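Local coordinates for protein Esterase/lipase (Lactobacillus rhamnosus, PDB 4N5H) that probably hydrolyses carboxylic esters and may transfer acyl groups, as an esterase of the alpha/beta-hydrolase fold, at residues H36-Y41 with L53-P58; V110-Q115 with D208-G213; Q159-L164 with K228-P233; L182-A187 with K277-V282. The protein carries 1 engineered substitution. One frame throughout, in Å; residues are numbered along the deposited sequence.

Contact 1 of 4, residues H36-Y41 with L53-P58; sequences HWETEY and LNLYYP
Glu-38 OE1 is clamped between two tyrosine hydroxyls: Tyr-57 OH from the opposing strand donates to it at 2.7 Å, and Tyr-41 OH of its own strand does so on the opposite face of the carboxylate. Each comes in well out of the carboxylate plane, a grip that would probably steady a buried charge; Arg-133 adds a hydrogen bond to Tyr-41 OH. The setting is the beta hairpin of strands 35-42 and 52-58, the antiparallel start of the alpha/beta-hydrolase sheet. His-36 with Tyr-57 and Glu-38 with Leu-55 are hydrogen-bonded pairs, and Trp-37 with Tyr-56 is the non-hydrogen-bonded pair between them. Further on, Glu-40 and Tyr-41 both face Leu-53 in a G1 beta bulge, with Glu-40 in a left-handed conformation (phi 61°). The amide of Glu-40 is taken up by a side chain, its N reaching Asn-54 OD1 at 3.2 Å; that oxygen also accepts from Arg-82. Glu-40 OE1 forms a salt bridge with Arg-25 and a hydrogen bond with His-284, both of the second subunit. On the Glu-38 face, Tyr-41 CE1 presses against Leu-55 CD1 at 3.4 Å, and Trp-287 of that subunit stacks on the Tyr-41 ring. The other face carries Trp-37, whose ring runs beside that of Tyr-56, the planes 37° apart, with Trp-37 CE3 at 3.3 Å from Tyr-56 CE2. Thr-39 CG2 lies 3.3 Å above the centre of the Trp-37 ring.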
loop_
_atom_site.group_PDB
_atom_site.type_symbol
_atom_site.label_atom_id
_atom_site.label_comp_id
_atom_site.label_asym_id
_atom_site.label_seq_id
_atom_site.Cartn_x
_atom_site.Cartn_y
_atom_site.Cartn_z
ATOM N N HIS A 36 0.796 0.907 18.885
ATOM C CA HIS A 36 2.182 0.693 18.438
ATOM C C HIS A 36 2.490 -0.812 18.563
ATOM O O HIS A 36 2.048 -1.464 19.456
ATOM C CB HIS A 36 3.176 1.421 19.326
ATOM C CG HIS A 36 3.112 2.916 19.227
ATOM N ND1 HIS A 36 3.696 3.753 20.149
ATOM C CD2 HIS A 36 2.549 3.699 18.305
ATOM C CE1 HIS A 36 3.464 5.009 19.805
ATOM N NE2 HIS A 36 2.771 5.002 18.687
ATOM N N TRP A 37 3.307 -1.295 17.654
ATOM C CA TRP A 37 3.756 -2.687 17.730
ATOM C C TRP A 37 5.311 -2.738 17.564
ATOM O O TRP A 37 5.903 -1.884 16.873
ATOM C CB TRP A 37 3.045 -3.688 16.800
ATOM C CG TRP A 37 3.275 -3.735 15.269
ATOM C CD1 TRP A 37 3.785 -2.787 14.466
ATOM C CD2 TRP A 37 2.845 -4.818 14.375
ATOM N NE1 TRP A 37 3.727 -3.165 13.177
ATOM C CE2 TRP A 37 3.145 -4.408 13.066
ATOM C CE3 TRP A 37 2.225 -6.070 14.566
ATOM C CZ2 TRP A 37 2.798 -5.207 11.924
ATOM C CZ3 TRP A 37 2.011 -6.926 13.437
ATOM C CH2 TRP A 37 2.276 -6.474 12.152
ATOM N N GLU A 38 5.886 -3.820 18.117
ATOM C CA GLU A 38 7.268 -4.150 18.021
ATOM C C GLU A 38 7.276 -5.597 17.492
ATOM O O GLU A 38 6.710 -6.469 18.108
ATOM C CB GLU A 38 7.889 -4.109 19.427
ATOM C CG GLU A 38 7.923 -2.724 20.066
ATOM C CD GLU A 38 8.159 -2.726 21.572
ATOM O OE1 GLU A 38 8.302 -3.811 22.181
ATOM O OE2 GLU A 38 8.044 -1.626 22.228
ATOM N N THR A 39 7.952 -5.795 16.387
ATOM C CA THR A 39 7.766 -7.040 15.659
ATOM C C THR A 39 9.001 -7.929 15.627
ATOM O O THR A 39 10.148 -7.430 15.725
ATOM C CB THR A 39 7.294 -6.773 14.212
ATOM O OG1 THR A 39 8.207 -5.918 13.542
ATOM C CG2 THR A 39 5.927 -6.158 14.211
ATOM N N GLU A 40 8.742 -9.218 15.357
ATOM C CA GLU A 40 9.814 -10.133 14.959
ATOM C C GLU A 40 10.922 -10.317 16.000
ATOM O O GLU A 40 12.116 -10.409 15.734
ATOM C CB GLU A 40 10.392 -9.644 13.578
ATOM C CG GLU A 40 11.142 -10.787 12.850
ATOM C CD GLU A 40 11.910 -10.245 11.640
ATOM O OE1 GLU A 40 12.303 -9.030 11.580
ATOM O OE2 GLU A 40 12.285 -11.081 10.756
ATOM N N TYR A 41 10.540 -10.406 17.269
ATOM C CA TYR A 41 11.499 -10.770 18.234
ATOM C C TYR A 41 11.728 -12.287 18.230
ATOM O O TYR A 41 10.771 -13.079 18.384
ATOM C CB TYR A 41 10.960 -10.450 19.609
ATOM C CG TYR A 41 10.856 -9.041 20.090
ATOM C CD1 TYR A 41 9.630 -8.324 20.048
ATOM C CD2 TYR A 41 11.942 -8.405 20.631
ATOM C CE1 TYR A 41 9.517 -7.065 20.576
ATOM C CE2 TYR A 41 11.823 -7.130 21.150
ATOM C CZ TYR A 41 10.597 -6.511 21.160
ATOM O OH TYR A 41 10.525 -5.248 21.779
ATOM N N LEU A 53 7.956 -13.553 17.870
ATOM C CA LEU A 53 6.709 -12.966 18.492
ATOM C C LEU A 53 6.609 -11.484 18.170
ATOM O O LEU A 53 7.620 -10.830 17.841
ATOM C CB LEU A 53 6.564 -13.302 19.996
ATOM C CG LEU A 53 7.716 -12.847 20.868
ATOM C CD1 LEU A 53 7.590 -11.360 21.256
ATOM C CD2 LEU A 53 7.737 -13.571 22.185
ATOM N N ASN A 54 5.363 -10.962 18.339
ATOM C CA ASN A 54 5.088 -9.553 18.248
ATOM C C ASN A 54 4.562 -9.096 19.601
ATOM O O ASN A 54 3.854 -9.862 20.311
ATOM C CB ASN A 54 3.986 -9.200 17.224
ATOM C CG ASN A 54 4.390 -9.497 15.776
ATOM O OD1 ASN A 54 5.517 -9.533 15.397
ATOM N ND2 ASN A 54 3.395 -9.732 14.996
ATOM N N LEU A 55 4.840 -7.831 19.871
ATOM C CA LEU A 55 4.291 -7.102 21.036
ATOM C C LEU A 55 3.495 -5.902 20.557
ATOM O O LEU A 55 3.894 -5.134 19.668
ATOM C CB LEU A 55 5.377 -6.629 21.986
ATOM C CG LEU A 55 6.399 -7.719 22.421
ATOM C CD1 LEU A 55 7.458 -7.161 23.313
ATOM C CD2 LEU A 55 5.689 -8.880 23.108
ATOM N N TYR A 56 2.377 -5.645 21.258
ATOM C CA TYR A 56 1.454 -4.582 20.859
ATOM C C TYR A 56 1.096 -3.773 22.133
ATOM O O TYR A 56 0.936 -4.323 23.245
ATOM C CB TYR A 56 0.132 -5.123 20.298
ATOM C CG TYR A 56 0.264 -6.177 19.227
ATOM C CD1 TYR A 56 0.527 -7.494 19.520
ATOM C CD2 TYR A 56 0.018 -5.831 17.895
ATOM C CE1 TYR A 56 0.615 -8.464 18.527
ATOM C CE2 TYR A 56 0.054 -6.806 16.894
ATOM C CZ TYR A 56 0.399 -8.130 17.226
ATOM O OH TYR A 56 0.397 -9.099 16.241
ATOM N N TYR A 57 0.916 -2.470 21.943
ATOM C CA TYR A 57 0.626 -1.557 23.033
ATOM C C TYR A 57 -0.249 -0.375 22.551
ATOM O O TYR A 57 -0.251 0.018 21.426
ATOM C CB TYR A 57 1.957 -0.845 23.430
ATOM C CG TYR A 57 3.151 -1.769 23.678
ATOM C CD1 TYR A 57 3.985 -2.095 22.651
ATOM C CD2 TYR A 57 3.452 -2.261 24.918
ATOM C CE1 TYR A 57 5.065 -2.889 22.812
ATOM C CE2 TYR A 57 4.558 -3.054 25.126
ATOM C CZ TYR A 57 5.393 -3.368 24.031
ATOM O OH TYR A 57 6.515 -4.136 24.244
ATOM N N PRO A 58 -0.970 0.182 23.515
ATOM C CA PRO A 58 -1.651 1.468 23.130
ATOM C C PRO A 58 -0.614 2.492 22.767
ATOM O O PRO A 58 0.478 2.451 23.342
ATOM C CB PRO A 58 -2.363 1.839 24.467
ATOM C CG PRO A 58 -1.682 1.078 25.522
ATOM C CD PRO A 58 -1.098 -0.153 24.935
#

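Contact 2 of 4, residues V110-Q115 with D208-G213; sequences VDLRGQ and DKLSGG
Leu-112 and Leu-210 mark a partly buried meeting of two helix ends, where helix 112-129 begins and helix 203-211 stops. One direct hydrogen bond spans the junction: Leu-112 N donates to Leu-210 O at 2.9 Å, lying in the carbonyl plane on a lone pair, with an N-H...O angle of 161°. The same oxygen is flanked by carbon, Leu-112 CB standing 3.2 Å from Leu-210 O. Alongside, Asp-111 CB rests against the carbonyl oxygens of both Lys-209 and Leu-210, and a water sits 2.7 Å from both Val-110 O and Lys-209 O. In the alpha/beta-hydrolase fold, helix 112-129 follows strand 98-102, while helix 203-211 belongs to the long excursion between strands 179-183 and 235-240, where many relatives carry a cap over the active site. Asp-111 is the N-cap of the first helix; with CG between its backbone N and carbonyl carbon (chi1 60°), its OD1 takes weak bonds from Arg-113 N and Gly-114 N. At the other end Gly-212 leaves the helix with positive phi, and a beta carbon there would run into Asp-111 OD2. Ser-211 OG accepts from Gly-213 N at 3.1 Å in an ST turn. Among the side chains, Leu-112 CB meets Leu-210 CD2 at 4.0 Å, and His-150, Leu-151 and Leu-154 of helix 147-158 cover Leu-112. Lys-209 NZ forms a salt bridge with Glu-4, and Arg-113 NH1 one with Asp-214.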
loop_
_atom_site.group_PDB
_atom_site.type_symbol
_atom_site.label_atom_id
_atom_site.label_comp_id
_atom_site.label_asym_id
_atom_site.label_seq_id
_atom_site.Cartn_x
_atom_site.Cartn_y
_atom_site.Cartn_z
ATOM N N VAL A 110 6.812 -30.248 13.045
ATOM C CA VAL A 110 6.857 -30.648 14.438
ATOM C C VAL A 110 5.552 -31.420 14.748
ATOM O O VAL A 110 4.637 -31.565 13.900
ATOM C CB VAL A 110 6.968 -29.427 15.378
ATOM C CG1 VAL A 110 8.287 -28.725 15.116
ATOM C CG2 VAL A 110 5.828 -28.467 15.105
ATOM N N ASP A 111 5.478 -31.906 15.974
ATOM C CA ASP A 111 4.266 -32.446 16.518
ATOM C C ASP A 111 3.788 -31.543 17.668
ATOM O O ASP A 111 4.311 -30.417 17.809
ATOM C CB ASP A 111 4.429 -33.922 16.997
ATOM C CG ASP A 111 5.436 -34.108 18.047
ATOM O OD1 ASP A 111 5.690 -33.205 18.860
ATOM O OD2 ASP A 111 5.979 -35.251 18.166
ATOM N N LEU A 112 2.767 -31.998 18.378
ATOM C CA LEU A 112 2.157 -31.155 19.432
ATOM C C LEU A 112 3.176 -30.750 20.453
ATOM O O LEU A 112 3.174 -29.655 20.939
ATOM C CB LEU A 112 0.998 -31.921 20.049
ATOM C CG LEU A 112 0.345 -31.246 21.309
ATOM C CD1 LEU A 112 -0.166 -29.814 20.956
ATOM C CD2 LEU A 112 -0.780 -32.122 21.841
ATOM N N ARG A 113 4.103 -31.650 20.828
ATOM C CA ARG A 113 5.110 -31.283 21.813
ATOM C C ARG A 113 5.948 -30.098 21.375
ATOM O O ARG A 113 6.260 -29.204 22.197
ATOM C CB ARG A 113 5.986 -32.508 22.230
ATOM C CG ARG A 113 7.115 -32.170 23.132
ATOM C CD ARG A 113 7.948 -33.378 23.497
ATOM N NE ARG A 113 7.271 -34.329 24.354
ATOM C CZ ARG A 113 6.798 -35.508 23.948
ATOM N NH1 ARG A 113 6.846 -35.840 22.630
ATOM N NH2 ARG A 113 6.214 -36.343 24.834
ATOM N N GLY A 114 6.379 -30.078 20.099
ATOM C CA GLY A 114 7.224 -28.964 19.550
ATOM C C GLY A 114 6.383 -27.665 19.660
ATOM O O GLY A 114 6.958 -26.638 20.035
ATOM N N GLN A 115 5.113 -27.738 19.383
ATOM C CA GLN A 115 4.204 -26.527 19.444
ATOM C C GLN A 115 4.106 -25.996 20.862
ATOM O O GLN A 115 4.241 -24.784 21.123
ATOM C CB GLN A 115 2.798 -26.757 18.848
ATOM C CG GLN A 115 2.947 -27.110 17.383
ATOM C CD GLN A 115 1.651 -27.172 16.670
ATOM O OE1 GLN A 115 0.623 -27.601 17.201
ATOM N NE2 GLN A 115 1.662 -26.684 15.462
ATOM N N ASP A 208 -2.900 -37.959 14.004
ATOM C CA ASP A 208 -1.601 -38.563 13.807
ATOM C C ASP A 208 -0.439 -37.595 13.778
ATOM O O ASP A 208 0.618 -37.843 14.330
ATOM C CB ASP A 208 -1.617 -39.392 12.515
ATOM C CG ASP A 208 -2.290 -40.768 12.727
ATOM O OD1 ASP A 208 -2.592 -41.123 13.916
ATOM O OD2 ASP A 208 -2.482 -41.518 11.719
ATOM N N LYS A 209 -0.606 -36.483 13.083
ATOM C CA LYS A 209 0.433 -35.493 13.009
ATOM C C LYS A 209 0.553 -34.787 14.388
ATOM O O LYS A 209 1.688 -34.376 14.715
ATOM C CB LYS A 209 0.211 -34.521 11.811
ATOM C CG LYS A 209 0.364 -35.150 10.397
ATOM C CD LYS A 209 1.688 -35.872 10.261
ATOM C CE LYS A 209 1.813 -36.598 8.930
ATOM N NZ LYS A 209 3.069 -37.387 8.939
ATOM N N LEU A 210 -0.533 -34.571 15.076
ATOM C CA LEU A 210 -0.460 -33.951 16.412
ATOM C C LEU A 210 0.339 -34.861 17.346
ATOM O O LEU A 210 1.202 -34.398 18.085
ATOM C CB LEU A 210 -1.835 -33.748 17.034
ATOM C CG LEU A 210 -2.526 -32.472 16.593
ATOM C CD1 LEU A 210 -3.967 -32.529 17.052
ATOM C CD2 LEU A 210 -1.786 -31.247 17.189
ATOM N N SER A 211 0.081 -36.190 17.318
ATOM C CA SER A 211 0.762 -37.050 18.264
ATOM C C SER A 211 2.161 -37.388 17.865
ATOM O O SER A 211 2.971 -37.816 18.720
ATOM C CB SER A 211 -0.016 -38.384 18.505
ATOM O OG SER A 211 0.211 -39.215 17.328
ATOM N N GLY A 212 2.486 -37.321 16.561
ATOM C CA GLY A 212 3.758 -37.749 16.048
ATOM C C GLY A 212 4.103 -39.182 16.368
ATOM O O GLY A 212 5.269 -39.522 16.346
ATOM N N GLY A 213 3.092 -40.015 16.571
ATOM C CA GLY A 213 3.240 -41.443 16.972
ATOM C C GLY A 213 3.583 -41.663 18.441
ATOM O O GLY A 213 3.680 -42.811 18.959
HETATM O O HOH W 1 3.718 -33.921 13.011
#

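Contact 3 of 4, residues Q159-L164 with K228-P233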
loop_
_atom_site.group_PDB
_atom_site.type_symbol
_atom_site.label_atom_id
_atom_site.label_comp_id
_atom_site.label_asym_id
_atom_site.label_seq_id
_atom_site.Cartn_x
_atom_site.Cartn_y
_atom_site.Cartn_z
ATOM N N GLN A 159 1.061 -25.678 32.823
ATOM C CA GLN A 159 1.660 -24.754 33.726
ATOM C C GLN A 159 1.404 -25.115 35.205
ATOM O O GLN A 159 2.178 -24.682 36.052
ATOM C CB GLN A 159 1.173 -23.339 33.376
ATOM C CG GLN A 159 1.496 -22.254 34.378
ATOM C CD GLN A 159 2.972 -21.904 34.498
ATOM O OE1 GLN A 159 3.780 -22.324 33.690
ATOM N NE2 GLN A 159 3.302 -21.081 35.481
ATOM N N GLN A 160 0.323 -25.854 35.508
ATOM C CA GLN A 160 0.009 -26.160 36.876
ATOM C C GLN A 160 0.581 -27.524 37.322
ATOM O O GLN A 160 0.425 -27.905 38.475
ATOM C CB GLN A 160 -1.502 -26.249 37.060
ATOM C CG GLN A 160 -2.309 -25.238 36.454
ATOM C CD GLN A 160 -1.776 -23.865 36.636
ATOM O OE1 GLN A 160 -1.167 -23.533 37.681
ATOM N NE2 GLN A 160 -2.009 -22.987 35.549
ATOM N N SER A 161 1.139 -28.312 36.417
ATOM C CA SER A 161 1.397 -29.731 36.679
ATOM C C SER A 161 2.844 -30.123 36.390
ATOM O O SER A 161 3.318 -30.135 35.240
ATOM C CB SER A 161 0.543 -30.607 35.824
ATOM O OG SER A 161 0.965 -31.976 35.794
ATOM N N ALA A 162 3.584 -30.512 37.440
ATOM C CA ALA A 162 4.965 -30.977 37.252
ATOM C C ALA A 162 5.043 -32.208 36.318
ATOM O O ALA A 162 5.936 -32.296 35.445
ATOM C CB ALA A 162 5.581 -31.380 38.605
ATOM N N GLU A 163 4.093 -33.113 36.445
ATOM C CA GLU A 163 4.086 -34.293 35.631
ATOM C C GLU A 163 3.907 -33.931 34.125
ATOM O O GLU A 163 4.504 -34.544 33.232
ATOM C CB GLU A 163 2.969 -35.238 36.059
ATOM C CG GLU A 163 2.920 -36.531 35.255
ATOM N N LEU A 164 2.964 -33.027 33.841
ATOM C CA LEU A 164 2.770 -32.638 32.405
ATOM C C LEU A 164 3.919 -31.826 31.897
ATOM O O LEU A 164 4.286 -31.928 30.776
ATOM C CB LEU A 164 1.488 -31.871 32.248
ATOM C CG LEU A 164 0.186 -32.649 32.479
ATOM C CD1 LEU A 164 -0.925 -31.678 32.254
ATOM C CD2 LEU A 164 0.063 -33.840 31.574
ATOM N N LYS A 228 -7.301 -33.316 34.569
ATOM C CA LYS A 228 -7.608 -34.194 35.756
ATOM C C LYS A 228 -6.727 -33.844 36.908
ATOM O O LYS A 228 -5.489 -33.823 36.775
ATOM C CB LYS A 228 -7.403 -35.658 35.385
ATOM C CG LYS A 228 -8.279 -36.129 34.214
ATOM C CD LYS A 228 -8.021 -37.583 33.794
ATOM C CE LYS A 228 -6.507 -37.943 33.643
ATOM N NZ LYS A 228 -5.926 -38.195 32.256
ATOM N N GLY A 229 -7.324 -33.425 38.017
ATOM C CA GLY A 229 -6.627 -33.364 39.287
ATOM C C GLY A 229 -5.989 -32.043 39.604
ATOM O O GLY A 229 -5.208 -31.952 40.512
ATOM N N LEU A 230 -6.240 -30.996 38.776
ATOM C CA LEU A 230 -5.450 -29.812 38.892
ATOM C C LEU A 230 -6.266 -28.680 39.372
ATOM O O LEU A 230 -7.486 -28.620 39.073
ATOM C CB LEU A 230 -4.901 -29.448 37.503
ATOM C CG LEU A 230 -3.965 -30.428 36.861
ATOM C CD1 LEU A 230 -3.561 -29.867 35.492
ATOM C CD2 LEU A 230 -2.725 -30.689 37.712
ATOM N N ASP A 231 -5.648 -27.750 40.072
ATOM C CA ASP A 231 -6.341 -26.545 40.433
ATOM C C ASP A 231 -5.967 -25.511 39.374
ATOM O O ASP A 231 -4.795 -25.108 39.223
ATOM C CB ASP A 231 -5.945 -26.049 41.797
ATOM C CG ASP A 231 -6.545 -26.880 42.928
ATOM O OD1 ASP A 231 -7.500 -27.662 42.723
ATOM O OD2 ASP A 231 -6.025 -26.695 44.026
ATOM N N LEU A 232 -6.984 -25.119 38.643
ATOM C CA LEU A 232 -6.827 -24.293 37.408
ATOM C C LEU A 232 -7.292 -22.851 37.640
ATOM O O LEU A 232 -8.161 -22.557 38.443
ATOM C CB LEU A 232 -7.571 -24.962 36.206
ATOM C CG LEU A 232 -6.994 -26.285 35.753
ATOM C CD1 LEU A 232 -7.911 -26.949 34.782
ATOM C CD2 LEU A 232 -5.567 -26.201 35.092
ATOM N N PRO A 233 -6.801 -21.936 36.772
ATOM C CA PRO A 233 -7.439 -20.663 36.735
ATOM C C PRO A 233 -8.881 -20.765 36.238
ATOM O O PRO A 233 -9.282 -21.763 35.589
ATOM C CB PRO A 233 -6.564 -19.871 35.698
ATOM C CG PRO A 233 -5.842 -20.875 34.960
ATOM C CD PRO A 233 -5.806 -22.145 35.720
#
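Gln-160 lays its folded side chain against Asp-231 O and the side chains of Leu-232 and Pro-233, and no hydrogen bond crosses between the two segments. Its CG stands anti to the carbonyl carbon, beside the backbone N (chi1 -44°), and a bend at chi2 (-44°) then turns CD from an extended course. Gln-160 CG lies 3.7 Å from Leu-232 CD2, the two side chains crossing at a slant, and equally close to Asp-231 O. At the far end Gln-160 NE2 comes tip to tip with the proline ring, 3.9 Å from Pro-233 CD, while its hydrogen bond goes to Ala-156 O near the end of helix 147-158. In this alpha/beta-hydrolase fold that helix follows the probable nucleophile elbow, and the contact ties the turn beyond it to the loop leading into strand 235-240. An alanine in place of Gln-160 would probably open a gap beside Leu-232 CD2 and leave Ala-156 O without this amide donor. Next door, Ser-161 splits its duties between carbon and oxygen. Its CB faces Leu-230, 3.8 Å from Leu-230 CD2, with CD1 of the same leucine a little farther off. Its OG, anti to the backbone N, caps helix 162-168, accepting from Leu-164 N at 3.0 Å with an angle of 168°. Both Leu-230 and Leu-232 also touch Cys-157 of helix 147-158.

Contact 4 of 4, residues L182-A187 with K277-V282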
loop_
_atom_site.group_PDB
_atom_site.type_symbol
_atom_site.label_atom_id
_atom_site.label_comp_id
_atom_site.label_asym_id
_atom_site.label_seq_id
_atom_site.Cartn_x
_atom_site.Cartn_y
_atom_site.Cartn_z
ATOM N N LEU A 182 -11.080 -18.938 25.824
ATOM C CA LEU A 182 -11.010 -19.806 24.633
ATOM C C LEU A 182 -12.066 -19.369 23.663
ATOM O O LEU A 182 -13.248 -19.341 24.002
ATOM C CB LEU A 182 -11.193 -21.245 25.019
ATOM C CG LEU A 182 -10.296 -21.774 26.145
ATOM C CD1 LEU A 182 -10.677 -23.202 26.504
ATOM C CD2 LEU A 182 -8.834 -21.635 25.867
ATOM N N VAL A 183 -11.684 -19.084 22.441
ATOM C CA VAL A 183 -12.626 -18.642 21.430
ATOM C C VAL A 183 -12.808 -19.794 20.413
ATOM O O VAL A 183 -11.894 -20.109 19.686
ATOM C CB VAL A 183 -12.143 -17.352 20.670
ATOM C CG1 VAL A 183 -13.081 -16.924 19.548
ATOM C CG2 VAL A 183 -11.993 -16.207 21.648
ATOM N N CYS A 184 -14.009 -20.352 20.346
ATOM C CA CYS A 184 -14.339 -21.479 19.495
ATOM C C CYS A 184 -13.241 -22.553 19.513
ATOM O O CYS A 184 -12.712 -22.944 18.488
ATOM C CB CYS A 184 -14.581 -21.078 18.020
ATOM S SG CYS A 184 -15.912 -19.851 17.851
ATOM N N PRO A 185 -12.896 -23.014 20.728
ATOM C CA PRO A 185 -11.756 -23.915 20.795
ATOM C C PRO A 185 -12.067 -25.277 20.169
ATOM O O PRO A 185 -13.222 -25.713 20.166
ATOM C CB PRO A 185 -11.548 -24.135 22.283
ATOM C CG PRO A 185 -12.887 -23.906 22.844
ATOM C CD PRO A 185 -13.436 -22.724 22.056
ATOM N N VAL A 186 -11.020 -25.936 19.690
ATOM C CA VAL A 186 -11.040 -27.363 19.332
ATOM C C VAL A 186 -10.323 -28.154 20.420
ATOM O O VAL A 186 -9.285 -28.718 20.213
ATOM C CB VAL A 186 -10.557 -27.553 17.926
ATOM C CG1 VAL A 186 -10.815 -29.007 17.489
ATOM C CG2 VAL A 186 -11.414 -26.645 17.048
ATOM N N ALA A 187 -10.861 -28.085 21.608
ATOM C CA ALA A 187 -10.130 -28.596 22.750
ATOM C C ALA A 187 -10.181 -30.115 22.913
ATOM O O ALA A 187 -9.341 -30.671 23.686
ATOM C CB ALA A 187 -10.546 -27.898 24.016
ATOM N N LYS A 277 -19.971 -16.403 12.857
ATOM C CA LYS A 277 -19.331 -17.655 12.467
ATOM C C LYS A 277 -18.140 -17.993 13.369
ATOM O O LYS A 277 -17.842 -17.298 14.305
ATOM C CB LYS A 277 -18.844 -17.523 11.032
ATOM C CG LYS A 277 -17.736 -16.467 10.811
ATOM C CD LYS A 277 -17.107 -16.553 9.429
ATOM C CE LYS A 277 -16.117 -17.730 9.353
ATOM N NZ LYS A 277 -14.845 -17.666 10.118
ATOM N N HIS A 278 -17.459 -19.109 13.049
ATOM C CA HIS A 278 -16.233 -19.496 13.760
ATOM C C HIS A 278 -15.320 -18.322 13.848
ATOM O O HIS A 278 -15.013 -17.672 12.866
ATOM C CB HIS A 278 -15.573 -20.621 12.919
ATOM C CG HIS A 278 -14.387 -21.243 13.556
ATOM N ND1 HIS A 278 -14.480 -21.947 14.737
ATOM C CD2 HIS A 278 -13.105 -21.352 13.141
ATOM C CE1 HIS A 278 -13.271 -22.379 15.067
ATOM N NE2 HIS A 278 -12.439 -22.089 14.094
ATOM N N VAL A 279 -14.864 -18.077 15.062
ATOM C CA VAL A 279 -13.906 -17.076 15.438
ATOM C C VAL A 279 -14.180 -15.675 14.901
ATOM O O VAL A 279 -13.257 -14.930 14.603
ATOM C CB VAL A 279 -12.429 -17.482 15.180
ATOM C CG1 VAL A 279 -12.100 -18.782 15.934
ATOM C CG2 VAL A 279 -12.074 -17.581 13.744
ATOM N N PHE A 280 -15.452 -15.297 14.829
ATOM C CA PHE A 280 -15.824 -14.022 14.167
ATOM C C PHE A 280 -15.221 -12.828 14.879
ATOM O O PHE A 280 -14.824 -11.871 14.229
ATOM C CB PHE A 280 -17.368 -13.854 14.052
ATOM C CG PHE A 280 -17.994 -13.488 15.371
ATOM C CD1 PHE A 280 -18.052 -12.167 15.805
ATOM C CD2 PHE A 280 -18.519 -14.496 16.237
ATOM C CE1 PHE A 280 -18.576 -11.868 17.078
ATOM C CE2 PHE A 280 -19.075 -14.213 17.451
ATOM C CZ PHE A 280 -19.103 -12.856 17.908
ATOM N N ASN A 281 -15.104 -12.935 16.179
ATOM C CA ASN A 281 -14.592 -11.800 17.013
ATOM C C ASN A 281 -13.106 -11.521 16.939
ATOM O O ASN A 281 -12.623 -10.464 17.310
ATOM C CB ASN A 281 -15.077 -11.905 18.444
ATOM C CG ASN A 281 -14.583 -13.142 19.121
ATOM O OD1 ASN A 281 -14.908 -14.261 18.658
ATOM N ND2 ASN A 281 -13.722 -13.002 20.074
ATOM N N VAL A 282 -12.400 -12.510 16.464
ATOM C CA VAL A 282 -10.990 -12.429 16.119
ATOM C C VAL A 282 -10.779 -11.931 14.654
ATOM O O VAL A 282 -9.902 -11.067 14.362
ATOM C CB VAL A 282 -10.311 -13.794 16.243
ATOM C CG1 VAL A 282 -8.822 -13.750 15.855
ATOM C CG2 VAL A 282 -10.384 -14.257 17.710
#
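Two first torsions bring Cys-184 and His-278 together: SG of the cysteine stands anti to its carbonyl carbon (chi1 -58°), and CG of the histidine anti to its backbone N (chi1 -174°). The sulfur is thereby set before the backbone of the opposing segment, and Val-279 N donates to Cys-184 SG at 3.5 Å, long as usual for sulfur but nearly straight at 171°. The imidazole meanwhile comes up beside the cysteine's beta carbon, with His-278 ND1 3.4 Å from Cys-184 CB, while SG lies obliquely to the ring, 4.8 Å from its centroid. Val-279 CG1 covers the centre of one face of that ring, 3.8 Å above the plane. This ring is the probable catalytic histidine of an alpha/beta hydrolase, placed after the last strand of the sheet: NE2 is hydrogen-bonded to Ser-146 OG on the probable nucleophile elbow (GxSxG) and ND1 to Asp-243, geometry consistent with a Ser-His-Asp triad. Cys-184 follows strand 179-183, and its side chain also touches Asp-243. An alanine in place of Cys-184 would probably leave Val-279 N without its acceptor and the histidine loop freer to shift. One residue back, Val-183 meets Asn-281 tip to tip, its CG1 3.3 Å from Asn-281 OD1; the amide nitrogen of that asparagine bonds to Asn-294 of helix 288-311. Val-183 CG1 also packs against Val-279 CG1 and Val-282 CG2, 4.2 Å from each. Lys-277 NZ donates to the backbone oxygen His-278 O at 2.8 Å.

In the fold
Contact 1 closes first along the chain, at the antiparallel edge of the sheet, before any other begins. Contacts 2, 3 and 4 then interlock: the first segments at 110-115, 159-164 and 182-187 all precede their partners at 208-213, 228-233 and 277-282. Contact 4 lies nearest the middle of the molecule, about 9 Å from the chain centre, where the probable triad assembles; the centres of the others lie about 17 to 18 Å from it. Contacts 1 and 4 reach the same sheet with centres about 23 Å apart, while contacts 2 and 3, centres about 21 Å apart, both flank helix 147-158. None touches another; between them they join the sheet edge, the outer helices and loops, and the probable active site.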